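RmpD (Hexulose-6-phosphate synthase) (Streptococcus mutans, PDB 3EXT) is a TIM-barrel protein of the orotidine 5'-phosphate decarboxylase / HUMPS family that is found as a pair of chains and holds a magnesium ion inside its barrel. Local coordinates at residues V10-S15 / D32-G37; G19-A24 / E50-L55; I61-K66 / D84-I89. One frame throughout, in Å; residues are numbered along the deposited sequence.

Contact 1 (V10-S15 / D32-G37). With MG (magnesium ion), chain B.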
ATOM      1  N   VAL A  10       2.166   0.075 -19.428  1.00 20.69           N
ATOM      2  CA  VAL A  10       1.057  -0.831 -19.169  1.00 21.28           C
ATOM      3  C   VAL A  10       1.035  -1.273 -17.691  1.00 21.20           C
ATOM      4  O   VAL A  10       2.024  -1.805 -17.187  1.00 21.71           O
ATOM      5  CB  VAL A  10       1.070  -2.061 -20.100  1.00 21.03           C
ATOM      6  CG1 VAL A  10       2.408  -2.924 -19.981  1.00 22.50           C
ATOM      7  CG2 VAL A  10      -0.220  -2.913 -19.887  1.00 22.44           C
ATOM      8  N   ALA A  11      -0.106  -1.032 -17.037  1.00 20.86           N
ATOM      9  CA  ALA A  11      -0.372  -1.427 -15.664  1.00 20.57           C
ATOM     10  C   ALA A  11      -0.900  -2.852 -15.676  1.00 20.81           C
ATOM     11  O   ALA A  11      -1.906  -3.153 -16.345  1.00 22.00           O
ATOM     12  CB  ALA A  11      -1.418  -0.474 -15.048  1.00 19.43           C
ATOM     13  N   LEU A  12      -0.240  -3.745 -14.946  1.00 20.07           N
ATOM     14  CA  LEU A  12      -0.746  -5.086 -14.789  1.00 20.06           C
ATOM     15  C   LEU A  12      -1.412  -5.161 -13.443  1.00 20.53           C
ATOM     16  O   LEU A  12      -0.753  -5.333 -12.434  1.00 19.55           O
ATOM     17  CB  LEU A  12       0.393  -6.138 -14.911  1.00 18.69           C
ATOM     18  CG  LEU A  12       1.292  -5.983 -16.179  1.00 20.30           C
ATOM     19  CD1 LEU A  12       2.571  -6.844 -16.029  1.00 17.46           C
ATOM     20  CD2 LEU A  12       0.497  -6.296 -17.518  1.00 17.72           C
ATOM     21  N   ASP A  13      -2.731  -5.089 -13.417  1.00 21.26           N
ATOM     22  CA  ASP A  13      -3.428  -5.033 -12.138  1.00 21.67           C
ATOM     23  C   ASP A  13      -4.211  -6.339 -11.919  1.00 20.76           C
ATOM     24  O   ASP A  13      -5.212  -6.354 -11.214  1.00 20.69           O
ATOM     25  CB  ASP A  13      -4.388  -3.775 -12.093  1.00 23.26           C
ATOM     26  CG  ASP A  13      -3.637  -2.383 -12.123  1.00 26.49           C
ATOM     27  OD1 ASP A  13      -2.560  -2.219 -11.518  1.00 29.15           O
ATOM     28  OD2 ASP A  13      -4.154  -1.409 -12.748  1.00 33.60           O
ATOM     29  N   HIS A  14      -3.750  -7.440 -12.505  1.00 19.48           N
ATOM     30  CA  HIS A  14      -4.416  -8.744 -12.410  1.00 19.54           C
ATOM     31  C   HIS A  14      -4.363  -9.338 -11.006  1.00 19.07           C
ATOM     32  O   HIS A  14      -3.437  -9.061 -10.251  1.00 19.75           O
ATOM     33  CB  HIS A  14      -3.770  -9.688 -13.425  1.00 18.87           C
ATOM     34  CG  HIS A  14      -3.797  -9.122 -14.814  1.00 20.38           C
ATOM     35  ND1 HIS A  14      -2.871  -8.203 -15.255  1.00 17.10           N
ATOM     36  CD2 HIS A  14      -4.678  -9.288 -15.829  1.00 21.77           C
ATOM     37  CE1 HIS A  14      -3.160  -7.853 -16.500  1.00 18.91           C
ATOM     38  NE2 HIS A  14      -4.263  -8.488 -16.863  1.00 19.14           N
ATOM     39  N   SER A  15      -5.320 -10.185 -10.690  1.00 18.70           N
ATOM     40  CA  SER A  15      -5.439 -10.835  -9.358  1.00 18.94           C
ATOM     41  C   SER A  15      -4.695 -12.194  -9.370  1.00 19.51           C
ATOM     42  O   SER A  15      -4.755 -12.998  -8.416  1.00 19.71           O
ATOM     43  CB  SER A  15      -6.948 -10.978  -8.965  1.00 18.29           C
ATOM     44  OG  SER A  15      -7.427  -9.704  -8.497  1.00 17.83           O
ATOM     45  N   ASP A  32       6.699   1.224 -23.423  1.00 21.87           N
ATOM     46  CA  ASP A  32       7.948   1.704 -22.904  1.00 21.27           C
ATOM     47  C   ASP A  32       8.184   1.217 -21.454  1.00 21.00           C
ATOM     48  O   ASP A  32       9.332   1.059 -21.025  1.00 19.75           O
ATOM     49  CB  ASP A  32       7.965   3.244 -22.972  1.00 20.60           C
ATOM     50  CG  ASP A  32       7.807   3.759 -24.387  1.00 25.07           C
ATOM     51  OD1 ASP A  32       8.695   3.443 -25.209  1.00 27.05           O
ATOM     52  OD2 ASP A  32       6.784   4.421 -24.668  1.00 26.08           O
ATOM     53  N   VAL A  33       7.111   0.964 -20.720  1.00 20.60           N
ATOM     54  CA  VAL A  33       7.247   0.727 -19.273  1.00 20.09           C
ATOM     55  C   VAL A  33       6.258  -0.333 -18.977  1.00 20.95           C
ATOM     56  O   VAL A  33       5.119  -0.282 -19.489  1.00 19.34           O
ATOM     57  CB  VAL A  33       6.885   1.967 -18.404  1.00 21.03           C
ATOM     58  CG1 VAL A  33       7.051   1.675 -16.918  1.00 19.05           C
ATOM     59  CG2 VAL A  33       7.692   3.233 -18.793  1.00 23.36           C
ATOM     60  N   ILE A  34       6.702  -1.324 -18.187  1.00 20.93           N
ATOM     61  CA  ILE A  34       5.846  -2.415 -17.761  1.00 20.99           C
ATOM     62  C   ILE A  34       5.715  -2.336 -16.236  1.00 20.36           C
ATOM     63  O   ILE A  34       6.718  -2.278 -15.512  1.00 18.48           O
ATOM     64  CB  ILE A  34       6.378  -3.783 -18.230  1.00 22.74           C
ATOM     65  CG1 ILE A  34       6.436  -3.820 -19.796  1.00 24.17           C
ATOM     66  CG2 ILE A  34       5.524  -4.934 -17.660  1.00 25.28           C
ATOM     67  CD1 ILE A  34       6.898  -5.139 -20.407  1.00 22.41           C
ATOM     68  N   GLU A  35       4.478  -2.310 -15.740  1.00 19.53           N
ATOM     69  CA  GLU A  35       4.289  -2.110 -14.293  1.00 19.66           C
ATOM     70  C   GLU A  35       3.601  -3.281 -13.635  1.00 19.43           C
ATOM     71  O   GLU A  35       2.499  -3.643 -14.059  1.00 19.72           O
ATOM     72  CB  GLU A  35       3.436  -0.853 -14.088  1.00 19.46           C
ATOM     73  CG  GLU A  35       2.842  -0.760 -12.714  1.00 20.29           C
ATOM     74  CD  GLU A  35       1.653   0.185 -12.607  1.00 23.91           C
ATOM     75  OE1 GLU A  35       1.375   0.997 -13.558  1.00 23.01           O
ATOM     76  OE2 GLU A  35       0.978   0.106 -11.555  1.00 22.25           O
ATOM     77  N   ALA A  36       4.195  -3.842 -12.574  1.00 19.59           N
ATOM     78  CA  ALA A  36       3.436  -4.727 -11.649  1.00 18.99           C
ATOM     79  C   ALA A  36       2.560  -3.901 -10.727  1.00 18.86           C
ATOM     80  O   ALA A  36       3.094  -3.251  -9.789  1.00 16.22           O
ATOM     81  CB  ALA A  36       4.361  -5.590 -10.784  1.00 19.50           C
ATOM     82  N   GLY A  37       1.233  -3.973 -10.948  1.00 16.50           N
ATOM     83  CA  GLY A  37       0.327  -3.102 -10.223  1.00 17.03           C
ATOM     84  C   GLY A  37       0.118  -3.629  -8.794  1.00 17.37           C
ATOM     85  O   GLY A  37       0.411  -4.811  -8.516  1.00 17.08           O
TER
HETATM   86 MG    MG B 222      -0.251   1.475 -10.503  1.00 31.02          MG
HETATM   87  O   HOH W   1      -1.713   0.250 -10.439  1.00 28.65           O
HETATM   88  O   HOH W   2      -0.806   2.427 -12.571  1.00 33.46           O
HETATM   89  O   HOH W   3      -1.691   2.822  -9.667  1.00 26.68           O
HETATM   90  O   HOH W   4       1.316   3.177 -10.464  1.00 36.49           O
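Ala-11 and Glu-35 sit side by side as a parallel bridge pair on the first two strands of a TIM barrel, and they illustrate how neighbouring strands divide their work: here the inner face carries a metal-binding carboxylate, while Leu-12 and Ile-34 of the outer face pack together. Strands 10-12 and 33-36 run within 20° of parallel and belong to one beta-alpha-beta crossover through helix 17-27. On the inside, Glu-35 OE1 lies 3.5 Å from Ala-11 CB, while Glu-35 OE2 binds the magnesium ion at 2.1 Å. With CG anti to the backbone N (chi1 163°) and the chain extended beyond it, the carboxylate reaches the metal, to which Asp-64 supplies a further ligand. Two hydrogen bonds to Glu-35 OE1, one from Gln-9 and one of 2.8 Å from a metal-bound water, limit the rotation of the carboxylate. Asp-13 stands in the second shell, where another metal-bound water donates to its OD1 at 2.8 Å. That same Asp-13 OD1 rests 3.3 Å from Gly-37 CA, where glycine leaves room for it. On the outer face Leu-12 and Ile-34 cross obliquely, Leu-12 CD1 lying 3.9 Å from Ile-34 CG2, and Leu-12 continues onto Ala-23 and Ala-24 of helix 17-27. Between the two faces, the backbone of Glu-35 is held through its N by Val-10 O and through its O by Leu-12 N. The last backbone bond, Gly-37 N to Leu-12 O at 2.8 Å, starts from a helix N-cap, and its donor stands 37° out of the carbonyl plane of Leu-12.

Contact 2 (G19-A24 / E50-L55); sequences GAITAA and EVLRSL
Ile-21 and Ala-24 meet Val-51, Leu-52 and Leu-55 in a purely apolar contact between two nearly parallel helices of the outer layer of the barrel. The axes of helix segments 19-24 and 50-55 diverge by only 20° but come no closer than 11.1 Å, a spacing at which backbones remain well separated and side chains must bridge the gap. Ile-21 does most of this bridging with its two branches. Its CG1 lies beside the backbone N (chi1 -63°), and from there CD1 extends to Val-51 CG1 at 3.7 Å, the two side chains crossing at about a right angle. The same methyl, Ile-21 CD1, also faces Leu-52 CD2, while the other branch, Ile-21 CG2, approaches Leu-55 CD1 at 4.3 Å. Deeper in, where a small residue allows close approach, Ala-24 CB lies 3.5 Å from Leu-52 CD2. Burial falls off accordingly: Ala-24 and Leu-52 are enclosed, whereas Leu-55 is exposed at the outer margin. No hydrogen bond crosses the interface, and each helix keeps its own backbone bonds. Helix 17-27 leads into strand 33-36, and helix 47-55 precedes strand 60-67. Beneath the pair lies the barrel wall: Ala-24 and Leu-52 both touch Leu-12 of strand 7-12, and Leu-52 also reaches Ile-61 of strand 60-67.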
ATOM      1  N   GLY A  19      -2.371 -13.979 -15.421  1.00 20.74           N
ATOM      2  CA  GLY A  19      -2.988 -12.836 -16.109  1.00 21.47           C
ATOM      3  C   GLY A  19      -1.963 -11.763 -16.356  1.00 20.95           C
ATOM      4  O   GLY A  19      -1.913 -11.185 -17.459  1.00 19.78           O
ATOM      5  N   ALA A  20      -1.153 -11.460 -15.325  1.00 18.68           N
ATOM      6  CA  ALA A  20      -0.113 -10.414 -15.462  1.00 18.59           C
ATOM      7  C   ALA A  20       0.940 -10.788 -16.525  1.00 19.18           C
ATOM      8  O   ALA A  20       1.289  -9.963 -17.388  1.00 18.80           O
ATOM      9  CB  ALA A  20       0.571 -10.106 -14.092  1.00 18.76           C
ATOM     10  N   ILE A  21       1.460 -12.020 -16.449  1.00 19.55           N
ATOM     11  CA  ILE A  21       2.478 -12.488 -17.403  1.00 18.96           C
ATOM     12  C   ILE A  21       1.931 -12.508 -18.827  1.00 19.30           C
ATOM     13  O   ILE A  21       2.606 -12.045 -19.747  1.00 19.66           O
ATOM     14  CB  ILE A  21       3.051 -13.930 -17.039  1.00 19.28           C
ATOM     15  CG1 ILE A  21       3.784 -13.935 -15.677  1.00 21.30           C
ATOM     16  CG2 ILE A  21       4.079 -14.437 -18.101  1.00 19.03           C
ATOM     17  CD1 ILE A  21       4.682 -12.690 -15.452  1.00 27.51           C
ATOM     18  N   THR A  22       0.763 -13.099 -19.031  1.00 17.61           N
ATOM     19  CA  THR A  22       0.147 -13.111 -20.358  1.00 19.53           C
ATOM     20  C   THR A  22      -0.068 -11.700 -20.927  1.00 20.02           C
ATOM     21  O   THR A  22       0.264 -11.420 -22.073  1.00 22.44           O
ATOM     22  CB  THR A  22      -1.142 -13.924 -20.334  1.00 19.60           C
ATOM     23  OG1 THR A  22      -0.800 -15.234 -19.883  1.00 19.99           O
ATOM     24  CG2 THR A  22      -1.842 -14.018 -21.765  1.00 17.82           C
ATOM     25  N   ALA A  23      -0.574 -10.790 -20.125  1.00 20.86           N
ATOM     26  CA  ALA A  23      -0.778  -9.414 -20.609  1.00 21.46           C
ATOM     27  C   ALA A  23       0.550  -8.746 -20.976  1.00 21.91           C
ATOM     28  O   ALA A  23       0.654  -8.155 -22.059  1.00 22.28           O
ATOM     29  CB  ALA A  23      -1.552  -8.604 -19.646  1.00 20.49           C
ATOM     30  N   ALA A  24       1.558  -8.876 -20.113  1.00 20.75           N
ATOM     31  CA  ALA A  24       2.887  -8.303 -20.338  1.00 22.43           C
ATOM     32  C   ALA A  24       3.522  -8.746 -21.629  1.00 23.80           C
ATOM     33  O   ALA A  24       3.978  -7.906 -22.421  1.00 24.07           O
ATOM     34  CB  ALA A  24       3.861  -8.637 -19.127  1.00 21.95           C
ATOM     35  N   GLU A  50      10.778 -10.038 -10.897  1.00 21.01           N
ATOM     36  CA  GLU A  50      11.928 -10.773 -11.396  1.00 23.45           C
ATOM     37  C   GLU A  50      11.599 -11.497 -12.700  1.00 21.65           C
ATOM     38  O   GLU A  50      12.428 -11.552 -13.641  1.00 21.39           O
ATOM     39  CB  GLU A  50      12.412 -11.788 -10.320  1.00 24.00           C
ATOM     40  CG  GLU A  50      13.803 -12.262 -10.621  1.00 28.45           C
ATOM     41  CD  GLU A  50      14.465 -13.041  -9.491  1.00 28.45           C
ATOM     42  OE1 GLU A  50      13.970 -13.041  -8.362  1.00 32.24           O
ATOM     43  OE2 GLU A  50      15.517 -13.640  -9.747  1.00 35.29           O
ATOM     44  N   VAL A  51      10.379 -12.024 -12.781  1.00 20.24           N
ATOM     45  CA  VAL A  51       9.933 -12.663 -14.036  1.00 19.90           C
ATOM     46  C   VAL A  51       9.867 -11.593 -15.148  1.00 19.05           C
ATOM     47  O   VAL A  51      10.325 -11.832 -16.276  1.00 18.12           O
ATOM     48  CB  VAL A  51       8.548 -13.414 -13.887  1.00 21.18           C
ATOM     49  CG1 VAL A  51       8.114 -14.019 -15.230  1.00 20.74           C
ATOM     50  CG2 VAL A  51       8.635 -14.514 -12.850  1.00 19.17           C
ATOM     51  N   LEU A  52       9.317 -10.413 -14.834  1.00 18.06           N
ATOM     52  CA  LEU A  52       9.199  -9.336 -15.815  1.00 18.75           C
ATOM     53  C   LEU A  52      10.573  -8.818 -16.269  1.00 19.45           C
ATOM     54  O   LEU A  52      10.797  -8.582 -17.468  1.00 19.54           O
ATOM     55  CB  LEU A  52       8.334  -8.203 -15.244  1.00 20.14           C
ATOM     56  CG  LEU A  52       6.818  -8.462 -15.054  1.00 20.42           C
ATOM     57  CD1 LEU A  52       6.090  -7.302 -14.310  1.00 18.06           C
ATOM     58  CD2 LEU A  52       6.157  -8.753 -16.435  1.00 22.37           C
ATOM     59  N   ARG A  53      11.500  -8.695 -15.320  1.00 19.55           N
ATOM     60  CA  ARG A  53      12.885  -8.280 -15.636  1.00 21.67           C
ATOM     61  C   ARG A  53      13.558  -9.261 -16.571  1.00 22.14           C
ATOM     62  O   ARG A  53      14.239  -8.867 -17.518  1.00 23.73           O
ATOM     63  CB  ARG A  53      13.708  -8.134 -14.328  1.00 20.66           C
ATOM     64  CG  ARG A  53      15.209  -7.790 -14.528  1.00 22.83           C
ATOM     65  CD  ARG A  53      15.348  -6.628 -15.544  1.00 20.10           C
ATOM     66  NE  ARG A  53      14.981  -5.348 -14.962  1.00 22.98           N
ATOM     67  CZ  ARG A  53      14.632  -4.244 -15.629  1.00 20.40           C
ATOM     68  NH1 ARG A  53      14.487  -4.235 -16.954  1.00 23.95           N
ATOM     69  NH2 ARG A  53      14.346  -3.142 -14.937  1.00 21.51           N
ATOM     70  N   SER A  54      13.409 -10.554 -16.290  1.00 21.76           N
ATOM     71  CA  SER A  54      13.969 -11.584 -17.160  1.00 21.99           C
ATOM     72  C   SER A  54      13.368 -11.547 -18.593  1.00 21.86           C
ATOM     73  O   SER A  54      14.090 -11.688 -19.556  1.00 22.30           O
ATOM     74  CB  SER A  54      13.765 -12.951 -16.496  1.00 22.04           C
ATOM     75  OG  SER A  54      14.260 -14.018 -17.311  1.00 26.63           O
ATOM     76  N   LEU A  55      12.052 -11.374 -18.725  1.00 21.39           N
ATOM     77  CA  LEU A  55      11.372 -11.287 -20.038  1.00 22.41           C
ATOM     78  C   LEU A  55      11.709 -10.023 -20.833  1.00 23.36           C
ATOM     79  O   LEU A  55      11.704 -10.034 -22.091  1.00 21.77           O
ATOM     80  CB  LEU A  55       9.843 -11.292 -19.826  1.00 22.68           C
ATOM     81  CG  LEU A  55       9.172 -12.626 -19.465  1.00 22.45           C
ATOM     82  CD1 LEU A  55       7.729 -12.347 -18.946  1.00 21.87           C
ATOM     83  CD2 LEU A  55       9.175 -13.600 -20.658  1.00 18.50           C
TER

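Contact 3 (I61-K66 / D84-I89); sequences IVADTK and DWMTCI. With MG (magnesium ion), chain B.
Thr-87 meets three consecutive residues of the adjacent strand, Asp-64, Thr-65 and Lys-66, and its side chain is a worked example of how one hydroxyl can order a metal ligand. From the start the group is close to its partner, Thr-87 CB being 3.5 Å from Asp-64 OD1. Beyond CB, the torsion (chi1 58°) sets OG1 between the backbone N and the carbonyl carbon, and there it serves as both donor and acceptor. Thr-87 OG1 donates to the anti lone pair of Asp-64 OD1 at 2.7 Å and accepts from Lys-66 N at 2.9 Å. The methyl, Thr-87 CG2, packs against the same carboxylate; the side chain as a whole also touches Gln-115 and Glu-117 of strand 113-117. With OD1 so engaged, Asp-64 OD2 binds the magnesium ion at 1.9 Å. Lys-66 NZ adds a salt bridge of 2.9 Å to Asp-64 OD2 and also donates to a metal-bound water. These residues occupy parallel strands 60-67 and 85-89 of the TIM barrel, linked by helix 71-79 in a beta-alpha-beta crossover. Toward that helix, Thr-65 and Met-86 cross at about a right angle, Thr-65 OG1 lying 3.3 Å from Met-86 SD and giving a weak hydrogen bond to Thr-87 O. On the metal-facing side Val-62 CG2 comes obliquely to the Trp-85 ring, 3.5 Å from CE3. At the strand start Ile-61 O accepts from both Asp-84 N and Trp-85 N, while Ile-61 N donates to Asp-84 OD2 on the anti side, 23° out of the carboxylate plane; that oxygen also pairs with Arg-53 and Lys-111.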
ATOM      1  N   ILE A  61      10.884  -1.172 -15.540  1.00 21.27           N
ATOM      2  CA  ILE A  61       9.962  -1.998 -14.731  1.00 20.87           C
ATOM      3  C   ILE A  61       9.565  -1.285 -13.472  1.00 21.12           C
ATOM      4  O   ILE A  61      10.430  -0.744 -12.781  1.00 20.57           O
ATOM      5  CB  ILE A  61      10.550  -3.426 -14.454  1.00 22.31           C
ATOM      6  CG1 ILE A  61      10.651  -4.124 -15.815  1.00 19.51           C
ATOM      7  CG2 ILE A  61       9.658  -4.261 -13.447  1.00 20.81           C
ATOM      8  CD1 ILE A  61      11.195  -5.373 -15.743  1.00 26.09           C
ATOM      9  N   VAL A  62       8.244  -1.231 -13.243  1.00 18.83           N
ATOM     10  CA  VAL A  62       7.669  -0.548 -12.107  1.00 19.93           C
ATOM     11  C   VAL A  62       7.125  -1.586 -11.127  1.00 19.08           C
ATOM     12  O   VAL A  62       6.368  -2.478 -11.538  1.00 19.11           O
ATOM     13  CB  VAL A  62       6.538   0.451 -12.533  1.00 19.47           C
ATOM     14  CG1 VAL A  62       5.912   1.143 -11.314  1.00 22.49           C
ATOM     15  CG2 VAL A  62       7.125   1.492 -13.490  1.00 20.21           C
ATOM     16  N   ALA A  63       7.551  -1.472  -9.861  1.00 18.93           N
ATOM     17  CA  ALA A  63       6.881  -2.163  -8.753  1.00 19.12           C
ATOM     18  C   ALA A  63       5.988  -1.148  -8.034  1.00 19.25           C
ATOM     19  O   ALA A  63       6.447  -0.269  -7.259  1.00 18.20           O
ATOM     20  CB  ALA A  63       7.903  -2.809  -7.768  1.00 18.94           C
ATOM     21  N   ASP A  64       4.695  -1.255  -8.323  1.00 18.50           N
ATOM     22  CA  ASP A  64       3.733  -0.327  -7.730  1.00 19.32           C
ATOM     23  C   ASP A  64       3.304  -0.821  -6.347  1.00 19.03           C
ATOM     24  O   ASP A  64       2.209  -1.382  -6.178  1.00 19.20           O
ATOM     25  CB  ASP A  64       2.527  -0.196  -8.696  1.00 19.01           C
ATOM     26  CG  ASP A  64       1.502   0.798  -8.243  1.00 21.13           C
ATOM     27  OD1 ASP A  64       1.727   1.581  -7.295  1.00 25.58           O
ATOM     28  OD2 ASP A  64       0.382   0.761  -8.821  1.00 22.85           O
ATOM     29  N   THR A  65       4.138  -0.589  -5.333  1.00 20.13           N
ATOM     30  CA  THR A  65       3.862  -1.110  -3.972  1.00 19.10           C
ATOM     31  C   THR A  65       3.065  -0.113  -3.131  1.00 20.61           C
ATOM     32  O   THR A  65       2.516  -0.485  -2.061  1.00 20.78           O
ATOM     33  CB  THR A  65       5.197  -1.346  -3.208  1.00 20.15           C
ATOM     34  OG1 THR A  65       5.944  -0.125  -3.217  1.00 21.42           O
ATOM     35  CG2 THR A  65       6.034  -2.500  -3.884  1.00 18.13           C
ATOM     36  N   LYS A  66       2.985   1.142  -3.594  1.00 20.56           N
ATOM     37  CA  LYS A  66       2.377   2.246  -2.810  1.00 21.25           C
ATOM     38  C   LYS A  66       2.895   2.197  -1.376  1.00 22.27           C
ATOM     39  O   LYS A  66       2.122   2.246  -0.435  1.00 23.96           O
ATOM     40  CB  LYS A  66       0.852   2.169  -2.813  1.00 21.15           C
ATOM     41  CG  LYS A  66       0.262   2.656  -4.158  1.00 21.77           C
ATOM     42  CD  LYS A  66      -1.203   2.315  -4.302  1.00 22.31           C
ATOM     43  CE  LYS A  66      -1.778   2.805  -5.669  1.00 24.30           C
ATOM     44  NZ  LYS A  66      -1.268   1.996  -6.833  1.00 24.83           N
ATOM     45  N   ASP A  84      13.040  -0.876 -11.602  1.00 22.30           N
ATOM     46  CA  ASP A  84      13.620   0.459 -11.769  1.00 22.51           C
ATOM     47  C   ASP A  84      12.877   1.488 -10.951  1.00 21.64           C
ATOM     48  O   ASP A  84      13.532   2.263 -10.288  1.00 21.46           O
ATOM     49  CB  ASP A  84      13.641   0.891 -13.262  1.00 23.49           C
ATOM     50  CG  ASP A  84      14.407  -0.093 -14.119  1.00 24.71           C
ATOM     51  OD1 ASP A  84      15.578  -0.398 -13.790  1.00 28.01           O
ATOM     52  OD2 ASP A  84      13.825  -0.599 -15.086  1.00 26.98           O
ATOM     53  N   TRP A  85      11.528   1.505 -11.006  1.00 18.84           N
ATOM     54  CA  TRP A  85      10.782   2.555 -10.320  1.00 20.27           C
ATOM     55  C   TRP A  85       9.903   1.910  -9.292  1.00 20.68           C
ATOM     56  O   TRP A  85       9.363   0.833  -9.541  1.00 22.44           O
ATOM     57  CB  TRP A  85       9.902   3.356 -11.290  1.00 19.17           C
ATOM     58  CG  TRP A  85      10.670   4.104 -12.394  1.00 19.84           C
ATOM     59  CD1 TRP A  85      11.998   4.468 -12.410  1.00 18.14           C
ATOM     60  CD2 TRP A  85      10.097   4.598 -13.601  1.00 18.67           C
ATOM     61  NE1 TRP A  85      12.303   5.093 -13.621  1.00 19.78           N
ATOM     62  CE2 TRP A  85      11.138   5.205 -14.352  1.00 20.55           C
ATOM     63  CE3 TRP A  85       8.803   4.539 -14.155  1.00 18.05           C
ATOM     64  CZ2 TRP A  85      10.901   5.800 -15.605  1.00 18.21           C
ATOM     65  CZ3 TRP A  85       8.579   5.122 -15.419  1.00 18.05           C
ATOM     66  CH2 TRP A  85       9.638   5.735 -16.126  1.00 19.46           C
ATOM     67  N   MET A  86       9.809   2.504  -8.117  1.00 21.41           N
ATOM     68  CA  MET A  86       8.866   1.993  -7.098  1.00 21.28           C
ATOM     69  C   MET A  86       7.962   3.143  -6.649  1.00 21.84           C
ATOM     70  O   MET A  86       8.451   4.264  -6.480  1.00 22.50           O
ATOM     71  CB  MET A  86       9.587   1.444  -5.874  1.00 20.52           C
ATOM     72  CG  MET A  86       8.602   0.608  -5.041  1.00 22.33           C
ATOM     73  SD  MET A  86       9.209   0.010  -3.453  1.00 24.72           S
ATOM     74  CE  MET A  86       9.350   1.548  -2.479  1.00 17.31           C
ATOM     75  N   THR A  87       6.669   2.880  -6.407  1.00 20.82           N
ATOM     76  CA  THR A  87       5.812   3.939  -5.910  1.00 20.79           C
ATOM     77  C   THR A  87       5.776   3.954  -4.343  1.00 21.93           C
ATOM     78  O   THR A  87       5.805   2.891  -3.689  1.00 21.11           O
ATOM     79  CB  THR A  87       4.360   3.768  -6.391  1.00 20.62           C
ATOM     80  OG1 THR A  87       3.867   2.499  -5.964  1.00 20.97           O
ATOM     81  CG2 THR A  87       4.218   3.913  -7.944  1.00 19.49           C
ATOM     82  N   CYS A  88       5.664   5.163  -3.798  1.00 21.65           N
ATOM     83  CA  CYS A  88       5.315   5.405  -2.406  1.00 24.02           C
ATOM     84  C   CYS A  88       4.021   6.186  -2.434  1.00 23.59           C
ATOM     85  O   CYS A  88       3.872   7.066  -3.277  1.00 23.24           O
ATOM     86  CB  CYS A  88       6.393   6.271  -1.694  1.00 23.47           C
ATOM     87  SG  CYS A  88       7.897   5.382  -1.160  1.00 26.74           S
ATOM     88  N   ILE A  89       3.115   5.874  -1.509  1.00 22.85           N
ATOM     89  CA  ILE A  89       1.856   6.580  -1.363  1.00 22.50           C
ATOM     90  C   ILE A  89       2.182   7.975  -0.769  1.00 23.76           C
ATOM     91  O   ILE A  89       3.099   8.119   0.063  1.00 24.54           O
ATOM     92  CB  ILE A  89       0.820   5.772  -0.514  1.00 22.19           C
ATOM     93  CG1 ILE A  89      -0.586   6.323  -0.604  1.00 20.47           C
ATOM     94  CG2 ILE A  89       1.181   5.745   0.967  1.00 22.52           C
ATOM     95  CD1 ILE A  89      -1.198   6.246  -1.964  1.00 22.85           C
TER
HETATM   96 MG    MG B 222      -0.251   1.475 -10.503  1.00 31.02          MG
HETATM   97  O   HOH W   3      -1.691   2.822  -9.667  1.00 26.68           O
HETATM   98  O   HOH W   2      -0.806   2.427 -12.571  1.00 33.46           O
HETATM   99  O   HOH W   4       1.316   3.177 -10.464  1.00 36.49           O
HETATM  100  O   HOH W   1      -1.713   0.250 -10.439  1.00 28.65           O

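Contacts 1 and 3 are buried pairings of neighbouring strands in the barrel wall, whereas contact 2 joins two helices outside it and is only partly buried. The strand contacts adjoin, since strands 33-36 and 60-67 are neighbours in the sheet, and they share the magnesium ion and its four waters. Their chemistry is accordingly mixed: backbone bonds, metal-binding carboxylates and apolar packing together. Contact 2 has apolar chemistry alone, yet it touches both: Ala-20 and Ala-23 pack against His-14 of contact 1, and the backbone of helix 47-55 at Leu-52 and Arg-53 packs on Ile-61 CD1 of contact 3.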